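Phytase (Citrobacter braakii, PDB 3ZHC) belongs to branch 2 of the histidine phosphatase superfamily and is built around a mixed beta sheet packed between helices. Local coordinates at residues 33-38 with 351-356; 106-111 with 144-149; 339-344 with 373-378. The protein carries 2 engineered substitutions. All coordinates share one frame; numbering follows the deposited sequence.

Interaction 1 of 3, residues 33-38 with 351-356; sequences VVIVSR and GGELVF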
loop_
_atom_site.group_PDB
_atom_site.type_symbol
_atom_site.label_atom_id
_atom_site.label_comp_id
_atom_site.label_asym_id
_atom_site.label_seq_id
_atom_site.Cartn_x
_atom_site.Cartn_y
_atom_site.Cartn_z
ATOM N N VAL B 33 -2.053 25.665 16.633
ATOM C CA VAL B 33 -1.462 24.423 16.125
ATOM C C VAL B 33 -0.812 23.621 17.257
ATOM O O VAL B 33 -0.191 24.177 18.147
ATOM C CB VAL B 33 -0.415 24.672 14.972
ATOM C CG1 VAL B 33 0.252 23.344 14.502
ATOM C CG2 VAL B 33 -1.065 25.370 13.784
ATOM N N VAL B 34 -0.989 22.311 17.210
ATOM C CA VAL B 34 -0.274 21.400 18.082
ATOM C C VAL B 34 0.453 20.459 17.159
ATOM O O VAL B 34 -0.146 19.920 16.247
ATOM C CB VAL B 34 -1.182 20.621 19.033
ATOM C CG1 VAL B 34 -0.341 19.664 19.920
ATOM C CG2 VAL B 34 -1.975 21.558 19.905
ATOM N N ILE B 35 1.760 20.285 17.395
ATOM C CA ILE B 35 2.591 19.359 16.646
ATOM C C ILE B 35 3.101 18.308 17.596
ATOM O O ILE B 35 3.679 18.651 18.628
ATOM C CB ILE B 35 3.796 20.068 15.980
ATOM C CG1 ILE B 35 3.324 21.090 14.947
ATOM C CG2 ILE B 35 4.751 19.034 15.307
ATOM C CD1 ILE B 35 4.474 21.938 14.304
ATOM N N VAL B 36 2.867 17.028 17.267
ATOM C CA VAL B 36 3.500 15.913 17.963
ATOM C C VAL B 36 4.556 15.412 16.974
ATOM O O VAL B 36 4.216 14.862 15.914
ATOM C CB VAL B 36 2.541 14.794 18.327
ATOM C CG1 VAL B 36 3.292 13.679 19.014
ATOM C CG2 VAL B 36 1.455 15.304 19.226
ATOM N N SER B 37 5.826 15.613 17.318
ATOM C CA SER B 37 6.956 15.245 16.448
ATOM C C SER B 37 7.745 14.094 17.004
ATOM O O SER B 37 7.974 14.012 18.230
ATOM C CB SER B 37 7.902 16.427 16.293
ATOM O OG SER B 37 9.009 16.121 15.436
ATOM N N ARG B 38 8.159 13.198 16.110
ATOM C CA ARG B 38 9.151 12.212 16.429
ATOM C C ARG B 38 10.471 12.953 16.425
ATOM O O ARG B 38 10.674 13.910 15.645
ATOM C CB ARG B 38 9.234 11.081 15.382
ATOM C CG ARG B 38 10.274 9.995 15.731
ATOM C CD ARG B 38 10.500 9.010 14.658
ATOM N NE ARG B 38 11.577 8.089 15.018
ATOM C CZ ARG B 38 12.131 7.172 14.202
ATOM N NH1 ARG B 38 11.716 7.005 12.938
ATOM N NH2 ARG B 38 13.115 6.404 14.666
ATOM N N GLY B 351 11.868 13.002 12.654
ATOM C CA GLY B 351 11.341 14.361 12.503
ATOM C C GLY B 351 9.912 14.453 11.964
ATOM O O GLY B 351 9.419 15.557 11.768
ATOM N N GLY B 352 9.244 13.305 11.725
ATOM C CA GLY B 352 7.860 13.286 11.206
ATOM C C GLY B 352 6.911 13.956 12.188
ATOM O O GLY B 352 6.991 13.722 13.405
ATOM N N GLU B 353 6.014 14.788 11.665
ATOM C CA GLU B 353 5.125 15.589 12.497
ATOM C C GLU B 353 3.691 15.303 12.216
ATOM O O GLU B 353 3.272 15.357 11.078
ATOM C CB GLU B 353 5.374 17.061 12.233
ATOM C CG GLU B 353 6.724 17.534 12.651
ATOM C CD GLU B 353 6.980 19.004 12.311
ATOM O OE1 GLU B 353 6.084 19.662 11.720
ATOM O OE2 GLU B 353 8.082 19.494 12.634
ATOM N N LEU B 354 2.939 14.997 13.280
ATOM C CA LEU B 354 1.509 14.861 13.223
ATOM C C LEU B 354 1.046 16.262 13.651
ATOM O O LEU B 354 1.328 16.706 14.771
ATOM C CB LEU B 354 1.050 13.757 14.140
ATOM C CG LEU B 354 -0.386 13.246 14.072
ATOM C CD1 LEU B 354 -0.847 12.921 12.631
ATOM C CD2 LEU B 354 -0.547 12.011 14.980
ATOM N N VAL B 355 0.359 16.964 12.745
ATOM C CA VAL B 355 -0.009 18.378 12.947
ATOM C C VAL B 355 -1.521 18.532 13.113
ATOM O O VAL B 355 -2.273 18.145 12.237
ATOM C CB VAL B 355 0.495 19.247 11.756
ATOM C CG1 VAL B 355 0.136 20.705 11.948
ATOM C CG2 VAL B 355 2.001 19.093 11.592
ATOM N N PHE B 356 -1.935 19.097 14.249
ATOM C CA PHE B 356 -3.332 19.370 14.564
ATOM C C PHE B 356 -3.514 20.889 14.473
ATOM O O PHE B 356 -2.964 21.624 15.291
ATOM C CB PHE B 356 -3.685 18.855 15.957
ATOM C CG PHE B 356 -3.478 17.369 16.128
ATOM C CD1 PHE B 356 -2.222 16.858 16.502
ATOM C CD2 PHE B 356 -4.528 16.474 15.922
ATOM C CE1 PHE B 356 -2.023 15.454 16.664
ATOM C CE2 PHE B 356 -4.338 15.079 16.084
ATOM C CZ PHE B 356 -3.079 14.578 16.453
HETATM O O HOH W 1 9.762 17.714 13.387
#
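V34 and V36 of strand 28-38 form hydrogen-bonded pairs with F356 and L354 in an antiparallel beta ladder inside the mixed sheet of the histidine phosphatase fold, and R38 opens the RHGxRxP signature of this family. I35-V355 and S37-E353 are the non-hydrogen-bonded pairs between them. The two strand segments run 4.7 Å apart with their directions at 170°. V34 and F356 exchange backbone bonds both ways, as do V36 and L354. Beyond the ladder a fifth bond, R38 N to G352 O at 3.0 Å, reaches the loop that leads into strand 353-361. On the face carrying I35, S37, E353 and V355, the I35 methyl CG2, anti to its backbone N, presses on E353 CG at 3.6 Å. Helix 71-90 covers this face, and its Q84 bonds to E353 OE1. V33 CG1 meets V355 CG1 nearby. The other face, with V34, V36, L354 and F356, packs under helices 282-301 and 325-335; here the F356 ring turns its edge to V34 O. R38 stretches away from the ladder, its extended chain carrying the guanidinium to E240, D325 and D346 and to the carbonyl of T348. S37 OG donates to R38 O at 2.8 Å from above the carbonyl plane. One water joins S37 OG and the loop carbonyl G351 O to the first residue of strand 353-361, lying 2.6 Å from E353 OE2.

Interaction 2 of 3, residues 106-111 with 144-149; sequences AVIADT and DPLFNP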
loop_
_atom_site.group_PDB
_atom_site.type_symbol
_atom_site.label_atom_id
_atom_site.label_comp_id
_atom_site.label_asym_id
_atom_site.label_seq_id
_atom_site.Cartn_x
_atom_site.Cartn_y
_atom_site.Cartn_z
ATOM N N ALA B 106 5.372 27.395 22.662
ATOM C CA ALA B 106 5.809 26.572 23.782
ATOM C C ALA B 106 6.297 25.222 23.230
ATOM O O ALA B 106 5.750 24.715 22.253
ATOM C CB ALA B 106 4.700 26.378 24.768
ATOM N N VAL B 107 7.330 24.659 23.853
ATOM C CA VAL B 107 7.883 23.355 23.446
ATOM C C VAL B 107 7.986 22.413 24.647
ATOM O O VAL B 107 8.447 22.812 25.709
ATOM C CB VAL B 107 9.255 23.505 22.764
ATOM C CG1 VAL B 107 9.898 22.115 22.479
ATOM C CG2 VAL B 107 9.112 24.300 21.487
ATOM N N ILE B 108 7.536 21.170 24.450
ATOM C CA ILE B 108 7.650 20.093 25.429
ATOM C C ILE B 108 8.463 18.969 24.807
ATOM O O ILE B 108 8.244 18.619 23.651
ATOM C CB ILE B 108 6.287 19.516 25.809
ATOM C CG1 ILE B 108 5.416 20.577 26.502
ATOM C CG2 ILE B 108 6.457 18.281 26.714
ATOM C CD1 ILE B 108 3.991 20.148 26.688
ATOM N N ALA B 109 9.394 18.409 25.576
ATOM C CA ALA B 109 10.206 17.288 25.135
ATOM C C ALA B 109 10.238 16.198 26.192
ATOM O O ALA B 109 10.168 16.486 27.420
ATOM C CB ALA B 109 11.634 17.753 24.804
ATOM N N ASP B 110 10.348 14.946 25.729
ATOM C CA ASP B 110 10.537 13.821 26.610
ATOM C C ASP B 110 11.992 13.958 27.190
ATOM O O ASP B 110 12.808 14.707 26.654
ATOM C CB ASP B 110 10.301 12.511 25.850
ATOM C CG ASP B 110 10.205 11.286 26.751
ATOM O OD1 ASP B 110 10.242 11.388 28.016
ATOM O OD2 ASP B 110 10.092 10.199 26.185
ATOM N N THR B 111 12.290 13.233 28.272
ATOM C CA THR B 111 13.581 13.394 29.007
ATOM C C THR B 111 14.851 12.907 28.263
ATOM O O THR B 111 15.966 13.153 28.732
ATOM C CB THR B 111 13.505 12.712 30.381
ATOM O OG1 THR B 111 13.188 11.336 30.206
ATOM C CG2 THR B 111 12.415 13.362 31.229
ATOM N N ASP B 144 8.914 10.230 31.797
ATOM C CA ASP B 144 7.850 11.222 31.671
ATOM C C ASP B 144 6.579 10.477 31.228
ATOM O O ASP B 144 6.534 9.992 30.103
ATOM C CB ASP B 144 8.232 12.320 30.672
ATOM C CG ASP B 144 7.230 13.486 30.647
ATOM O OD1 ASP B 144 6.040 13.307 31.006
ATOM O OD2 ASP B 144 7.638 14.582 30.261
ATOM N N PRO B 145 5.538 10.397 32.112
ATOM C CA PRO B 145 4.299 9.635 31.789
ATOM C C PRO B 145 3.461 10.151 30.597
ATOM O O PRO B 145 2.635 9.407 30.086
ATOM C CB PRO B 145 3.484 9.719 33.099
ATOM C CG PRO B 145 4.000 10.903 33.791
ATOM C CD PRO B 145 5.440 11.032 33.440
ATOM N N LEU B 146 3.666 11.403 30.171
ATOM C CA LEU B 146 3.005 11.938 28.955
ATOM C C LEU B 146 3.331 11.095 27.729
ATOM O O LEU B 146 2.484 10.902 26.864
ATOM C CB LEU B 146 3.418 13.396 28.688
ATOM C CG LEU B 146 2.833 14.122 27.466
ATOM C CD1 LEU B 146 1.330 14.258 27.622
ATOM C CD2 LEU B 146 3.485 15.487 27.258
ATOM N N PHE B 147 4.574 10.605 27.679
ATOM C CA PHE B 147 5.073 9.778 26.583
ATOM C C PHE B 147 4.974 8.277 26.852
ATOM O O PHE B 147 4.931 7.505 25.909
ATOM C CB PHE B 147 6.523 10.168 26.275
ATOM C CG PHE B 147 6.678 11.615 25.924
ATOM C CD1 PHE B 147 6.511 12.047 24.606
ATOM C CD2 PHE B 147 6.975 12.565 26.916
ATOM C CE1 PHE B 147 6.649 13.421 24.268
ATOM C CE2 PHE B 147 7.112 13.928 26.594
ATOM C CZ PHE B 147 6.949 14.354 25.260
ATOM N N ASN B 148 4.943 7.873 28.138
ATOM C CA ASN B 148 4.899 6.450 28.541
ATOM C C ASN B 148 3.988 6.222 29.776
ATOM O O ASN B 148 4.489 5.922 30.872
ATOM C CB ASN B 148 6.328 5.932 28.862
ATOM C CG ASN B 148 7.314 6.122 27.719
ATOM O OD1 ASN B 148 7.231 5.439 26.682
ATOM N ND2 ASN B 148 8.293 7.065 27.908
ATOM N N PRO B 149 2.655 6.358 29.612
ATOM C CA PRO B 149 1.747 6.231 30.765
ATOM C C PRO B 149 1.613 4.812 31.354
ATOM O O PRO B 149 1.330 4.685 32.534
ATOM C CB PRO B 149 0.405 6.702 30.198
ATOM C CG PRO B 149 0.491 6.425 28.790
ATOM C CD PRO B 149 1.905 6.643 28.385
HETATM O O HOH W 2 10.037 15.449 29.928
HETATM O O HOH W 3 10.763 7.820 27.208
HETATM O O HOH W 4 9.710 9.116 29.473
#
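D110 and F147 meet where strand 105-109 runs out into a loop, beside H324; this histidine, whose NE2 bonds to D110 OD2, belongs to the His-Asp signature of the histidine phosphatase family. The D110 side chain lies over one face of the F147 ring. D110 CB sits 3.5 Å from the centroid of the F147 ring in a CH-pi contact, nearly on the ring normal, and the carboxylate continues flat across the ring toward F147 CB, the two planes only 9° apart. With CG anti to the backbone N (chi1 -169°), the D110 carboxylate can also bring OD1 back to its neighbour's amide, T111 N, at 2.8 Å. At the ring's edge I108 CG2 approaches F147 CZ, and the same methyl touches L146 CD2 at 4.1 Å. No direct hydrogen bond joins the two segments; the polar links run through water. One water links A109 O to D144 OD2, another links D110 OD2 to N148 ND2, and a third lies 2.8 Å from D110 OD1, accepting from both D144 N and N148 ND2. D144 itself starts an Asx turn, OD1 taking L146 N at 3.2 Å, while R309 and Y310 hold its two carboxylate oxygens. Around this junction strand 318-323 pairs with strand 105-109 and puts I321 against F147, helix 282-301 backs L146 with P291 and L292, and strand 312-314 sets I312 against I108.

Interaction 3 of 3, residues 339-344 with 373-378; sequences WSLPGQ and FVYQTL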
loop_
_atom_site.group_PDB
_atom_site.type_symbol
_atom_site.label_atom_id
_atom_site.label_comp_id
_atom_site.label_asym_id
_atom_site.label_seq_id
_atom_site.Cartn_x
_atom_site.Cartn_y
_atom_site.Cartn_z
ATOM N N TRP B 339 -2.128 6.038 6.855
ATOM C CA TRP B 339 -1.400 6.771 5.829
ATOM C C TRP B 339 -0.188 6.039 5.254
ATOM O O TRP B 339 0.286 5.018 5.797
ATOM C CB TRP B 339 -0.936 8.151 6.389
ATOM C CG TRP B 339 0.165 8.097 7.447
ATOM C CD1 TRP B 339 1.494 7.810 7.244
ATOM C CD2 TRP B 339 0.028 8.353 8.847
ATOM N NE1 TRP B 339 2.176 7.866 8.421
ATOM C CE2 TRP B 339 1.310 8.197 9.425
ATOM C CE3 TRP B 339 -1.052 8.700 9.674
ATOM C CZ2 TRP B 339 1.542 8.371 10.783
ATOM C CZ3 TRP B 339 -0.820 8.874 11.037
ATOM C CH2 TRP B 339 0.470 8.709 11.576
ATOM N N SER B 340 0.289 6.587 4.149
ATOM C CA SER B 340 1.559 6.219 3.518
ATOM C C SER B 340 2.170 7.553 3.100
ATOM O O SER B 340 1.433 8.452 2.659
ATOM C CB SER B 340 1.348 5.317 2.314
ATOM O OG SER B 340 2.582 4.872 1.769
ATOM N N LEU B 341 3.497 7.684 3.242
ATOM C CA LEU B 341 4.212 8.939 2.976
ATOM C C LEU B 341 5.009 8.861 1.689
ATOM O O LEU B 341 5.992 8.149 1.639
ATOM C CB LEU B 341 5.147 9.256 4.149
ATOM C CG LEU B 341 4.519 9.281 5.540
ATOM C CD1 LEU B 341 5.575 9.548 6.592
ATOM C CD2 LEU B 341 3.365 10.320 5.631
ATOM N N PRO B 342 4.581 9.606 0.613
ATOM C CA PRO B 342 5.350 9.575 -0.661
ATOM C C PRO B 342 6.838 9.841 -0.484
ATOM O O PRO B 342 7.222 10.798 0.196
ATOM C CB PRO B 342 4.696 10.677 -1.494
ATOM C CG PRO B 342 3.249 10.653 -1.048
ATOM C CD PRO B 342 3.315 10.379 0.460
ATOM N N GLY B 343 7.665 8.984 -1.074
ATOM C CA GLY B 343 9.117 9.114 -0.955
ATOM C C GLY B 343 9.723 8.870 0.440
ATOM O O GLY B 343 10.900 9.134 0.629
ATOM N N GLN B 344 8.922 8.369 1.408
ATOM C CA GLN B 344 9.406 8.106 2.786
ATOM C C GLN B 344 8.919 6.718 3.271
ATOM O O GLN B 344 7.793 6.586 3.745
ATOM C CB GLN B 344 8.982 9.223 3.736
ATOM C CG GLN B 344 9.424 9.022 5.214
ATOM C CD GLN B 344 10.899 8.679 5.370
ATOM O OE1 GLN B 344 11.253 7.526 5.649
ATOM N NE2 GLN B 344 11.764 9.670 5.187
ATOM N N PHE B 373 0.131 15.177 8.251
ATOM C CA PHE B 373 1.435 14.606 8.583
ATOM C C PHE B 373 2.490 15.325 7.749
ATOM O O PHE B 373 2.494 15.197 6.538
ATOM C CB PHE B 373 1.521 13.082 8.396
ATOM C CG PHE B 373 2.661 12.471 9.186
ATOM C CD1 PHE B 373 3.944 12.441 8.675
ATOM C CD2 PHE B 373 2.439 11.952 10.477
ATOM C CE1 PHE B 373 5.001 11.887 9.429
ATOM C CE2 PHE B 373 3.487 11.404 11.226
ATOM C CZ PHE B 373 4.760 11.372 10.704
ATOM N N VAL B 374 3.369 16.086 8.424
ATOM C CA VAL B 374 4.466 16.838 7.774
ATOM C C VAL B 374 5.790 16.088 8.011
ATOM O O VAL B 374 6.114 15.724 9.149
ATOM C CB VAL B 374 4.539 18.287 8.285
ATOM C CG1 VAL B 374 5.711 19.023 7.678
ATOM C CG2 VAL B 374 3.240 19.008 7.970
ATOM N N TYR B 375 6.540 15.870 6.927
ATOM C CA TYR B 375 7.747 15.052 6.941
ATOM C C TYR B 375 8.690 15.426 5.797
ATOM O O TYR B 375 8.331 16.211 4.926
ATOM C CB TYR B 375 7.345 13.593 6.766
ATOM C CG TYR B 375 6.844 13.290 5.350
ATOM C CD1 TYR B 375 5.557 13.713 4.915
ATOM C CD2 TYR B 375 7.657 12.602 4.435
ATOM C CE1 TYR B 375 5.108 13.437 3.595
ATOM C CE2 TYR B 375 7.218 12.323 3.120
ATOM C CZ TYR B 375 5.955 12.738 2.708
ATOM O OH TYR B 375 5.552 12.462 1.449
ATOM N N GLN B 376 9.890 14.841 5.819
ATOM C CA GLN B 376 10.862 14.959 4.734
ATOM C C GLN B 376 10.984 13.636 4.067
ATOM O O GLN B 376 11.027 12.591 4.754
ATOM C CB GLN B 376 12.226 15.352 5.271
ATOM C CG GLN B 376 12.301 16.814 5.742
ATOM C CD GLN B 376 13.171 16.994 6.953
ATOM O OE1 GLN B 376 13.004 16.296 7.932
ATOM N NE2 GLN B 376 14.100 17.948 6.899
ATOM N N THR B 377 11.048 13.637 2.728
ATOM C CA THR B 377 11.312 12.409 1.982
ATOM C C THR B 377 12.721 11.925 2.338
ATOM O O THR B 377 13.556 12.713 2.819
ATOM C CB THR B 377 11.185 12.590 0.449
ATOM O OG1 THR B 377 12.084 13.602 -0.002
ATOM C CG2 THR B 377 9.759 12.982 0.062
ATOM N N LEU B 378 12.982 10.644 2.116
ATOM C CA LEU B 378 14.295 10.050 2.426
ATOM C C LEU B 378 15.412 10.731 1.599
ATOM O O LEU B 378 16.512 10.943 2.086
ATOM C CB LEU B 378 14.258 8.519 2.207
ATOM C CG LEU B 378 15.461 7.657 2.625
ATOM C CD1 LEU B 378 15.871 7.928 4.074
ATOM C CD2 LEU B 378 15.153 6.177 2.415
#
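L341 reaches from a loop onto F373 and Y375 of strand 366-375, filling the tightly packed part of a contact that opens toward solvent at P342, G343 and T377. Its CB lies over one face of the Y375 ring, 4.0 Å from the centroid, while L341 CD1 comes to 3.7 Å from F373 CE1. W339 extends the apolar patch: its six-membered ring crosses F373 obliquely, planes 32° apart, with W339 CZ2 3.6 Å from F373 CE2. The indole NE1 is turned to the carbonyl of N347. P349 and strand 394-398 close in around this half. The looser side begins at P342, an exposed proline. From L341 to Q344 the chain makes a type II turn with G343 at positive phi, and the absence of a side chain there lets T377 CG2 come close. Bonds from buried residues reach the carbonyls of this turn: Y375 OH, swung toward it by a chi1 of 71°, donates to a lone pair of P342 O at 2.7 Å, and L378 N, in the first turn of helix 378-382, gives to G343 O at 3.0 Å. Buried Q344 NE2 reaches Q376 O at 3.0 Å with that oxygen in its amide plane. T377, the N-cap, bonds through OG1 to D380 N. Apolar packing thus carries the W339-L341 end, while directional bonds to carbonyl oxygens set the turn against the helix start.

All three contacts reach the same mixed sheet. Interactions 1 and 3 touch: strands 353-361 and 366-375 follow each other in the chain and are sheet neighbours, E353 N lying 2.7 Å from V374 O, a probable hydrogen bond. Their centres are about 13 Å apart, and along the sequence their segments alternate. Interaction 2 is nested in the long loop closed by interaction 1, its centre also about 13 Å away. Strand 318-323 lies between their strands 28-38 and 105-109. Interactions 2 and 3, with centres about 24 Å apart, stand on opposite sides of the chain's centre. Segments 33-38 and 351-356 are 313 residues apart yet lie on neighbouring strands, so the sheet joins distant parts of the sequence.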